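Local coordinates for tail protein, 43 kDa (Neisseria meningitidis MC58, PDB 3D37) that is of unknown function but probably serves as a structural component of the baseplate in a Mu-like phage tail, at residues L132-N136 with P343-P347; P185-W191 with L299-D305; V313-M317 with D338-T342. The contacts are given in a common frame with arbitrary orientation. Residue numbers count along the deposited sequence, not the author numbering.

Contact 1. Residues L132-N136 with P343-P347; sequences LKAEN and PDAYP
Y346 and E135 bury the most surface where the end of strand 130-133 meets the last modelled residues of the chain. Segment 132-136 is extended at L132 (phi/psi -108/128) and A134 (-162/157) and kinks at E135 (-68/-44). In the other segment, 343-345 have helical angles without regular bonding. A134 lies 4.5 Å from A345 (CA to CA), E135 5.3 Å from Y346. With chi1 m and chi2 near 87°, the Y346 ring lies over the backbone: A134 CA sits 4.1 Å from its centroid, a CH-pi contact, and K133 CG is 3.7 Å from Y346 OH. This joins an outermost strand of the small three-stranded sheet in the gp44-like second domain to the loop after strand 330-337. E135 N donates a hydrogen bond to A345 O (2.7 Å); water 1 bridges the same A345 O (3.1 Å) and N136 N (2.8 Å). E135, m at chi1 and chi2, brings OE2 within 3.4 Å of Y346 CD2 and CG 3.9 Å from P347 CD.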
loop_
_atom_site.group_PDB
_atom_site.type_symbol
_atom_site.label_atom_id
_atom_site.label_comp_id
_atom_site.label_asym_id
_atom_site.label_seq_id
_atom_site.Cartn_x
_atom_site.Cartn_y
_atom_site.Cartn_z
ATOM N N LEU A 132 -18.061 -25.716 -39.700
ATOM C CA LEU A 132 -16.709 -26.247 -39.907
ATOM C C LEU A 132 -15.932 -25.054 -40.418
ATOM O O LEU A 132 -16.379 -24.322 -41.314
ATOM C CB LEU A 132 -16.665 -27.475 -40.849
ATOM C CG LEU A 132 -15.327 -28.196 -41.158
ATOM C CD1 LEU A 132 -14.864 -29.119 -40.057
ATOM C CD2 LEU A 132 -15.397 -28.980 -42.501
ATOM N N LYS A 133 -14.802 -24.802 -39.772
ATOM C CA LYS A 133 -13.969 -23.654 -40.122
ATOM C C LYS A 133 -12.669 -24.228 -40.712
ATOM O O LYS A 133 -11.567 -24.130 -40.144
ATOM C CB LYS A 133 -13.770 -22.773 -38.877
ATOM C CG LYS A 133 -14.117 -21.323 -39.060
ATOM C CD LYS A 133 -15.592 -21.102 -39.289
ATOM C CE LYS A 133 -15.872 -19.652 -39.579
ATOM N NZ LYS A 133 -15.675 -18.823 -38.353
ATOM N N ALA A 134 -12.837 -24.864 -41.874
ATOM C CA ALA A 134 -11.769 -25.639 -42.513
ATOM C C ALA A 134 -12.090 -25.875 -44.011
ATOM O O ALA A 134 -13.253 -25.789 -44.435
ATOM C CB ALA A 134 -11.553 -26.952 -41.761
ATOM N N GLU A 135 -11.063 -26.133 -44.816
ATOM C CA GLU A 135 -11.256 -26.298 -46.252
ATOM C C GLU A 135 -12.036 -27.590 -46.526
ATOM O O GLU A 135 -12.973 -27.634 -47.350
ATOM C CB GLU A 135 -9.905 -26.349 -46.974
ATOM C CG GLU A 135 -9.169 -24.988 -47.097
ATOM C CD GLU A 135 -9.674 -24.109 -48.260
ATOM O OE1 GLU A 135 -9.848 -24.661 -49.374
ATOM O OE2 GLU A 135 -9.872 -22.869 -48.054
ATOM N N ASN A 136 -11.626 -28.631 -45.809
ATOM C CA ASN A 136 -12.096 -29.964 -46.020
ATOM C C ASN A 136 -12.726 -30.536 -44.769
ATOM O O ASN A 136 -12.409 -30.154 -43.651
ATOM C CB ASN A 136 -10.924 -30.787 -46.504
ATOM C CG ASN A 136 -10.368 -30.251 -47.838
ATOM O OD1 ASN A 136 -11.014 -30.391 -48.899
ATOM N ND2 ASN A 136 -9.192 -29.603 -47.783
ATOM N N PRO A 343 -2.338 -25.865 -38.938
ATOM C CA PRO A 343 -1.949 -25.445 -40.302
ATOM C C PRO A 343 -2.716 -26.160 -41.438
ATOM O O PRO A 343 -2.809 -25.630 -42.551
ATOM C CB PRO A 343 -0.447 -25.769 -40.361
ATOM C CG PRO A 343 -0.260 -26.891 -39.374
ATOM C CD PRO A 343 -1.272 -26.638 -38.274
ATOM N N ASP A 344 -3.290 -27.327 -41.155
ATOM C CA ASP A 344 -4.046 -28.056 -42.171
ATOM C C ASP A 344 -5.411 -27.449 -42.468
ATOM O O ASP A 344 -5.983 -27.734 -43.525
ATOM C CB ASP A 344 -4.223 -29.513 -41.755
ATOM C CG ASP A 344 -2.891 -30.191 -41.442
ATOM O OD1 ASP A 344 -1.852 -29.748 -42.023
ATOM O OD2 ASP A 344 -2.894 -31.161 -40.626
ATOM N N ALA A 345 -5.943 -26.616 -41.564
ATOM C CA ALA A 345 -7.342 -26.218 -41.697
ATOM C C ALA A 345 -7.587 -25.511 -43.028
ATOM O O ALA A 345 -8.625 -25.694 -43.661
ATOM C CB ALA A 345 -7.805 -25.337 -40.503
ATOM N N TYR A 346 -6.636 -24.681 -43.434
ATOM C CA TYR A 346 -6.727 -23.975 -44.710
ATOM C C TYR A 346 -5.344 -23.967 -45.352
ATOM O O TYR A 346 -4.650 -22.979 -45.263
ATOM C CB TYR A 346 -7.189 -22.520 -44.519
ATOM C CG TYR A 346 -8.557 -22.314 -43.943
ATOM C CD1 TYR A 346 -8.750 -22.278 -42.563
ATOM C CD2 TYR A 346 -9.662 -22.112 -44.772
ATOM C CE1 TYR A 346 -10.019 -22.055 -42.009
ATOM C CE2 TYR A 346 -10.942 -21.902 -44.236
ATOM C CZ TYR A 346 -11.109 -21.872 -42.846
ATOM O OH TYR A 346 -12.350 -21.651 -42.300
ATOM N N PRO A 347 -4.926 -25.072 -46.002
ATOM C CA PRO A 347 -3.555 -25.052 -46.571
ATOM C C PRO A 347 -3.343 -23.891 -47.580
ATOM O O PRO A 347 -4.283 -23.524 -48.318
ATOM C CB PRO A 347 -3.430 -26.439 -47.253
ATOM C CG PRO A 347 -4.457 -27.317 -46.549
ATOM C CD PRO A 347 -5.615 -26.352 -46.253
HETATM O O HOH W 1 -9.365 -28.685 -44.113
#

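Contact 2. Residues P185-W191 with L299-D305; sequences PVATLCW and LRVHVID
Five backbone hydrogen bonds knit segments 185-191 and 299-305 together, with strands 187-191 and 300-305 running parallel. L189 lies at the middle of the ladder, its N giving to H302 O (2.8 Å) and its O receiving I304 N (2.8 Å). H302 N reaches A187 O at 2.9 Å, and W191 N reaches I304 O at 2.9 Å. At the start, V186 is not extended (-92/-13), and its N, rather than that of A187, donates to R300 O at 2.9 Å. The register pairs T188 with H302 and C190 with I304 (CA to CA 4.5 Å each), and L189 with V303 (5.0 Å); the strand axes, their N-to-C directions 23° apart, approach to 4.6 Å at their closest.

On the face of T188, C190, H302 and I304, T188 OG1 (chi1 m) and H302 ND1 (chi1 t) share a hydrogen bond of 3.1 Å, while H302 NE2 holds D311. C190 CB meets I304 CB at 4.1 Å, and C190 itself is bound to C198 in a disulfide. The other face is largely buried: L189 CD1 packs 3.7 Å from V301 CG1. There W191 CD1 lies 3.5 Å from D305 OD1, and OD2 of D305 makes a salt bridge with K80 of the second subunit. Toward the start, V186 CG1 touches L299 CD2 at 3.5 Å and P185 CD lies 3.7 Å from R300 NH1, which hydrogen-bonds S183 O. Since strand 300-305 pairs on with antiparallel 310-324, the arrangement is a parallel ladder built into an otherwise antiparallel mixed sheet, consistent with the phage-barrel clan its domains belong to.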
loop_
_atom_site.group_PDB
_atom_site.type_symbol
_atom_site.label_atom_id
_atom_site.label_comp_id
_atom_site.label_asym_id
_atom_site.label_seq_id
_atom_site.Cartn_x
_atom_site.Cartn_y
_atom_site.Cartn_z
ATOM N N PRO A 185 -3.411 -9.300 -42.137
ATOM C CA PRO A 185 -3.458 -8.813 -40.747
ATOM C C PRO A 185 -4.470 -7.680 -40.618
ATOM O O PRO A 185 -4.611 -6.910 -41.543
ATOM C CB PRO A 185 -2.033 -8.317 -40.499
ATOM C CG PRO A 185 -1.187 -9.048 -41.519
ATOM C CD PRO A 185 -2.049 -9.253 -42.708
ATOM N N VAL A 186 -5.140 -7.547 -39.474
ATOM C CA VAL A 186 -6.234 -6.586 -39.364
ATOM C C VAL A 186 -5.774 -5.268 -38.868
ATOM O O VAL A 186 -6.538 -4.307 -38.922
ATOM C CB VAL A 186 -7.376 -7.046 -38.430
ATOM C CG1 VAL A 186 -8.046 -8.253 -39.051
ATOM C CG2 VAL A 186 -6.841 -7.264 -37.020
ATOM N N ALA A 187 -4.543 -5.232 -38.364
ATOM C CA ALA A 187 -4.009 -4.084 -37.681
ATOM C C ALA A 187 -2.490 -4.210 -37.630
ATOM O O ALA A 187 -1.951 -5.314 -37.712
ATOM C CB ALA A 187 -4.580 -4.000 -36.264
ATOM N N THR A 188 -1.837 -3.053 -37.553
ATOM C CA THR A 188 -0.444 -2.902 -37.243
ATOM C C THR A 188 -0.326 -2.138 -35.941
ATOM O O THR A 188 -0.788 -0.988 -35.803
ATOM C CB THR A 188 0.311 -2.159 -38.319
ATOM O OG1 THR A 188 0.293 -2.952 -39.507
ATOM C CG2 THR A 188 1.745 -1.916 -37.884
ATOM N N LEU A 189 0.265 -2.802 -34.954
ATOM C CA LEU A 189 0.495 -2.187 -33.661
ATOM C C LEU A 189 1.987 -1.937 -33.519
ATOM O O LEU A 189 2.802 -2.725 -33.966
ATOM C CB LEU A 189 0.013 -3.088 -32.571
ATOM C CG LEU A 189 -1.471 -3.448 -32.568
ATOM C CD1 LEU A 189 -1.701 -4.450 -31.465
ATOM C CD2 LEU A 189 -2.377 -2.238 -32.392
ATOM N N CYS A 190 2.345 -0.826 -32.908
ATOM C CA CYS A 190 3.751 -0.496 -32.738
ATOM C C CYS A 190 4.029 0.103 -31.370
ATOM O O CYS A 190 3.143 0.643 -30.694
ATOM C CB CYS A 190 4.283 0.401 -33.895
ATOM S SG CYS A 190 3.641 2.116 -34.007
ATOM N N TRP A 191 5.271 -0.099 -30.947
ATOM C CA TRP A 191 5.782 0.365 -29.672
ATOM C C TRP A 191 6.783 1.458 -29.931
ATOM O O TRP A 191 7.698 1.280 -30.732
ATOM C CB TRP A 191 6.513 -0.743 -28.920
ATOM C CG TRP A 191 7.263 -0.197 -27.784
ATOM C CD1 TRP A 191 8.542 0.278 -27.795
ATOM C CD2 TRP A 191 6.759 0.026 -26.467
ATOM N NE1 TRP A 191 8.865 0.780 -26.562
ATOM C CE2 TRP A 191 7.792 0.625 -25.722
ATOM C CE3 TRP A 191 5.534 -0.200 -25.855
ATOM C CZ2 TRP A 191 7.639 0.962 -24.381
ATOM C CZ3 TRP A 191 5.379 0.111 -24.521
ATOM C CH2 TRP A 191 6.418 0.696 -23.797
ATOM N N LEU A 299 -7.709 -13.436 -35.459
ATOM C CA LEU A 299 -7.061 -12.317 -36.153
ATOM C C LEU A 299 -5.529 -12.427 -36.181
ATOM O O LEU A 299 -4.908 -13.056 -35.310
ATOM C CB LEU A 299 -7.466 -10.983 -35.528
ATOM C CG LEU A 299 -8.956 -10.708 -35.466
ATOM C CD1 LEU A 299 -9.229 -9.448 -34.753
ATOM C CD2 LEU A 299 -9.527 -10.701 -36.955
ATOM N N ARG A 300 -4.933 -11.857 -37.221
ATOM C CA ARG A 300 -3.475 -11.743 -37.319
ATOM C C ARG A 300 -3.138 -10.274 -37.178
ATOM O O ARG A 300 -3.907 -9.423 -37.621
ATOM C CB ARG A 300 -2.958 -12.354 -38.604
ATOM C CG ARG A 300 -3.157 -13.866 -38.597
ATOM C CD ARG A 300 -3.027 -14.471 -39.928
ATOM N NE ARG A 300 -1.668 -14.493 -40.471
ATOM C CZ ARG A 300 -1.248 -13.789 -41.512
ATOM N NH1 ARG A 300 -2.061 -12.954 -42.151
ATOM N NH2 ARG A 300 0.009 -13.915 -41.922
ATOM N N VAL A 301 -2.038 -9.989 -36.470
ATOM C CA VAL A 301 -1.654 -8.663 -36.082
ATOM C C VAL A 301 -0.179 -8.441 -36.452
ATOM O O VAL A 301 0.715 -9.244 -36.093
ATOM C CB VAL A 301 -1.891 -8.395 -34.538
ATOM C CG1 VAL A 301 -1.588 -6.943 -34.222
ATOM C CG2 VAL A 301 -3.326 -8.743 -34.115
ATOM N N HIS A 302 0.061 -7.401 -37.246
ATOM C CA HIS A 302 1.411 -6.997 -37.560
ATOM C C HIS A 302 1.946 -6.162 -36.404
ATOM O O HIS A 302 1.320 -5.171 -35.974
ATOM C CB HIS A 302 1.418 -6.215 -38.888
ATOM C CG HIS A 302 2.765 -5.728 -39.298
ATOM N ND1 HIS A 302 2.945 -4.564 -40.007
ATOM C CD2 HIS A 302 3.997 -6.256 -39.123
ATOM C CE1 HIS A 302 4.229 -4.409 -40.275
ATOM N NE2 HIS A 302 4.889 -5.423 -39.749
ATOM N N VAL A 303 3.067 -6.582 -35.836
ATOM C CA VAL A 303 3.674 -5.855 -34.699
ATOM C C VAL A 303 5.034 -5.285 -35.058
ATOM O O VAL A 303 5.879 -6.002 -35.609
ATOM C CB VAL A 303 3.813 -6.774 -33.435
ATOM C CG1 VAL A 303 4.494 -6.026 -32.242
ATOM C CG2 VAL A 303 2.444 -7.327 -33.013
ATOM N N ILE A 304 5.231 -3.994 -34.742
ATOM C CA ILE A 304 6.535 -3.332 -34.897
ATOM C C ILE A 304 7.061 -2.776 -33.566
ATOM O O ILE A 304 6.398 -2.007 -32.857
ATOM C CB ILE A 304 6.544 -2.235 -36.009
ATOM C CG1 ILE A 304 6.028 -2.808 -37.323
ATOM C CG2 ILE A 304 7.987 -1.637 -36.222
ATOM C CD1 ILE A 304 5.605 -1.703 -38.308
ATOM N N ASP A 305 8.260 -3.202 -33.217
ATOM C CA ASP A 305 8.980 -2.614 -32.094
ATOM C C ASP A 305 10.405 -2.398 -32.572
ATOM O O ASP A 305 11.203 -3.323 -32.567
ATOM C CB ASP A 305 8.937 -3.559 -30.895
ATOM C CG ASP A 305 9.570 -2.979 -29.664
ATOM O OD1 ASP A 305 10.355 -2.008 -29.780
ATOM O OD2 ASP A 305 9.224 -3.460 -28.549
#

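Contact 3. Residues V313-M317 with D338-T342; sequences VFFLM and DGIWT
D338, the first residue past strand 330-337, is extended (-71/144) and lies beside strand residues V313-M317, nearest to F314 (4.8 Å between CA atoms). Its N reaches V313 O through water 2, which accepts from D338 N at 2.9 Å and donates to V313 O at 2.6 Å. D338 CB comes within 3.3 Å of V313 O, and with chi1 t the carboxylate runs along the strand: OD2 is 4.0 Å from V313 CG1 and OD1 4.2 Å from F315 CB. The charge is met by R300, which makes a salt bridge to OD2.

Strands 310-324 and 330-337 form an antiparallel beta hairpin, in which F315 still bonds through its backbone to K336. Water 2 therefore intervenes just where the direct pairing stops and the chain leaves the sheet. G339 follows in a left-handed conformation (81/1), a positive phi easily adopted without a side chain, and I340 is turned onto helix 259-276.

W341 comes back to the strand. Its CA-to-CB bond points toward V313-M317, and chi1 t with chi2 57° sets the indole against F315 and M317. F315 (chi1 t, chi2 68°) meets it rim to rim, CE2 to CE3 of W341 at 3.6 Å, with the ring planes at 29°. M317, t/p/p, curls its thioether over the indole: SD is 4.2 Å from the centroid of the five-membered ring of W341, 13° off the normal, a Met-aromatic contact, and CE is 3.9 Å from W341 CG. W341 also stacks with F31. Beyond it T342 takes another positive phi (32/61), and its OG1 hydrogen-bonds A179 N.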
loop_
_atom_site.group_PDB
_atom_site.type_symbol
_atom_site.label_atom_id
_atom_site.label_comp_id
_atom_site.label_asym_id
_atom_site.label_seq_id
_atom_site.Cartn_x
_atom_site.Cartn_y
_atom_site.Cartn_z
ATOM N N VAL A 313 4.358 -10.604 -38.223
ATOM C CA VAL A 313 2.956 -10.868 -38.044
ATOM C C VAL A 313 2.845 -12.027 -37.030
ATOM O O VAL A 313 3.637 -13.007 -37.049
ATOM C CB VAL A 313 2.234 -11.252 -39.370
ATOM C CG1 VAL A 313 0.756 -11.630 -39.123
ATOM C CG2 VAL A 313 2.357 -10.136 -40.400
ATOM N N PHE A 314 1.886 -11.853 -36.133
ATOM C CA PHE A 314 1.551 -12.797 -35.095
ATOM C C PHE A 314 0.057 -13.126 -35.170
ATOM O O PHE A 314 -0.764 -12.341 -35.684
ATOM C CB PHE A 314 1.923 -12.255 -33.707
ATOM C CG PHE A 314 3.381 -11.948 -33.553
ATOM C CD1 PHE A 314 4.274 -12.924 -33.140
ATOM C CD2 PHE A 314 3.872 -10.685 -33.858
ATOM C CE1 PHE A 314 5.643 -12.650 -33.026
ATOM C CE2 PHE A 314 5.234 -10.394 -33.770
ATOM C CZ PHE A 314 6.128 -11.381 -33.330
ATOM N N PHE A 315 -0.243 -14.313 -34.651
ATOM C CA PHE A 315 -1.574 -14.892 -34.605
ATOM C C PHE A 315 -2.190 -14.740 -33.206
ATOM O O PHE A 315 -1.572 -15.081 -32.174
ATOM C CB PHE A 315 -1.503 -16.356 -34.953
ATOM C CG PHE A 315 -2.836 -17.023 -34.963
ATOM C CD1 PHE A 315 -3.770 -16.688 -35.930
ATOM C CD2 PHE A 315 -3.175 -17.981 -33.992
ATOM C CE1 PHE A 315 -5.041 -17.294 -35.940
ATOM C CE2 PHE A 315 -4.446 -18.592 -33.991
ATOM C CZ PHE A 315 -5.380 -18.248 -34.969
ATOM N N LEU A 316 -3.376 -14.163 -33.172
ATOM C CA LEU A 316 -4.053 -13.871 -31.926
ATOM C C LEU A 316 -4.823 -15.087 -31.397
ATOM O O LEU A 316 -5.809 -15.499 -31.948
ATOM C CB LEU A 316 -4.957 -12.642 -32.055
ATOM C CG LEU A 316 -5.666 -12.131 -30.810
ATOM C CD1 LEU A 316 -4.624 -11.580 -29.796
ATOM C CD2 LEU A 316 -6.722 -11.028 -31.203
ATOM N N MET A 317 -4.348 -15.620 -30.294
ATOM C CA MET A 317 -4.824 -16.929 -29.792
ATOM C C MET A 317 -5.781 -16.711 -28.638
ATOM O O MET A 317 -6.589 -17.551 -28.334
ATOM C CB MET A 317 -3.574 -17.750 -29.354
ATOM C CG MET A 317 -3.799 -19.149 -28.958
ATOM S SD MET A 317 -4.094 -20.374 -30.302
ATOM C CE MET A 317 -2.375 -20.294 -30.911
ATOM N N ASP A 338 3.194 -16.883 -35.928
ATOM C CA ASP A 338 2.312 -17.085 -37.094
ATOM C C ASP A 338 2.506 -18.399 -37.829
ATOM O O ASP A 338 3.603 -18.934 -37.900
ATOM C CB ASP A 338 2.538 -15.903 -38.036
ATOM C CG ASP A 338 1.439 -15.727 -39.079
ATOM O OD1 ASP A 338 0.255 -15.925 -38.742
ATOM O OD2 ASP A 338 1.820 -15.347 -40.218
ATOM N N GLY A 339 1.405 -18.966 -38.324
ATOM C CA GLY A 339 1.447 -20.110 -39.214
ATOM C C GLY A 339 1.622 -21.467 -38.537
ATOM O O GLY A 339 1.655 -22.465 -39.218
ATOM N N ILE A 340 1.697 -21.517 -37.209
ATOM C CA ILE A 340 2.054 -22.749 -36.481
ATOM C C ILE A 340 0.835 -23.587 -36.047
ATOM O O ILE A 340 0.817 -24.800 -36.203
ATOM C CB ILE A 340 2.970 -22.381 -35.240
ATOM C CG1 ILE A 340 4.269 -21.679 -35.704
ATOM C CG2 ILE A 340 3.288 -23.606 -34.392
ATOM C CD1 ILE A 340 5.114 -22.432 -36.783
ATOM N N TRP A 341 -0.199 -22.941 -35.524
ATOM C CA TRP A 341 -1.411 -23.602 -34.994
ATOM C C TRP A 341 -2.301 -24.115 -36.126
ATOM O O TRP A 341 -2.520 -23.405 -37.083
ATOM C CB TRP A 341 -2.229 -22.605 -34.093
ATOM C CG TRP A 341 -3.381 -23.244 -33.291
ATOM C CD1 TRP A 341 -3.281 -24.277 -32.393
ATOM C CD2 TRP A 341 -4.805 -22.930 -33.368
ATOM N NE1 TRP A 341 -4.518 -24.598 -31.906
ATOM C CE2 TRP A 341 -5.471 -23.807 -32.490
ATOM C CE3 TRP A 341 -5.561 -21.995 -34.085
ATOM C CZ2 TRP A 341 -6.864 -23.761 -32.284
ATOM C CZ3 TRP A 341 -6.951 -21.953 -33.882
ATOM C CH2 TRP A 341 -7.579 -22.820 -32.991
ATOM N N THR A 342 -2.861 -25.323 -35.974
ATOM C CA THR A 342 -3.795 -25.930 -36.944
ATOM C C THR A 342 -3.536 -25.528 -38.414
ATOM O O THR A 342 -4.400 -24.901 -39.062
ATOM C CB THR A 342 -5.243 -25.556 -36.579
ATOM O OG1 THR A 342 -5.355 -24.132 -36.561
ATOM C CG2 THR A 342 -5.644 -26.118 -35.211
HETATM O O HOH W 2 5.294 -14.844 -36.129
#

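Contact 1 lies at the surface, contact 2 is partly buried and contact 3 is buried. Contacts 2 and 3 share one sheet: strands 300-305 and 310-324 are neighbours, with V301 N 2.8 Å from F314 O and L299 O 2.9 Å from L316 N, and R300 reaches across to D338. Contact 3 instead adjoins contact 1 in sequence, the chain running from D338-T342 straight into P343-P347, with centres about 14 Å apart. The chemistry follows the place: a parallel backbone ladder within the sheet, aromatic and sulfur packing where the chain leaves it, and a lone direct hydrogen bond under a tyrosine ring where the end of the modelled chain meets a different, smaller sheet.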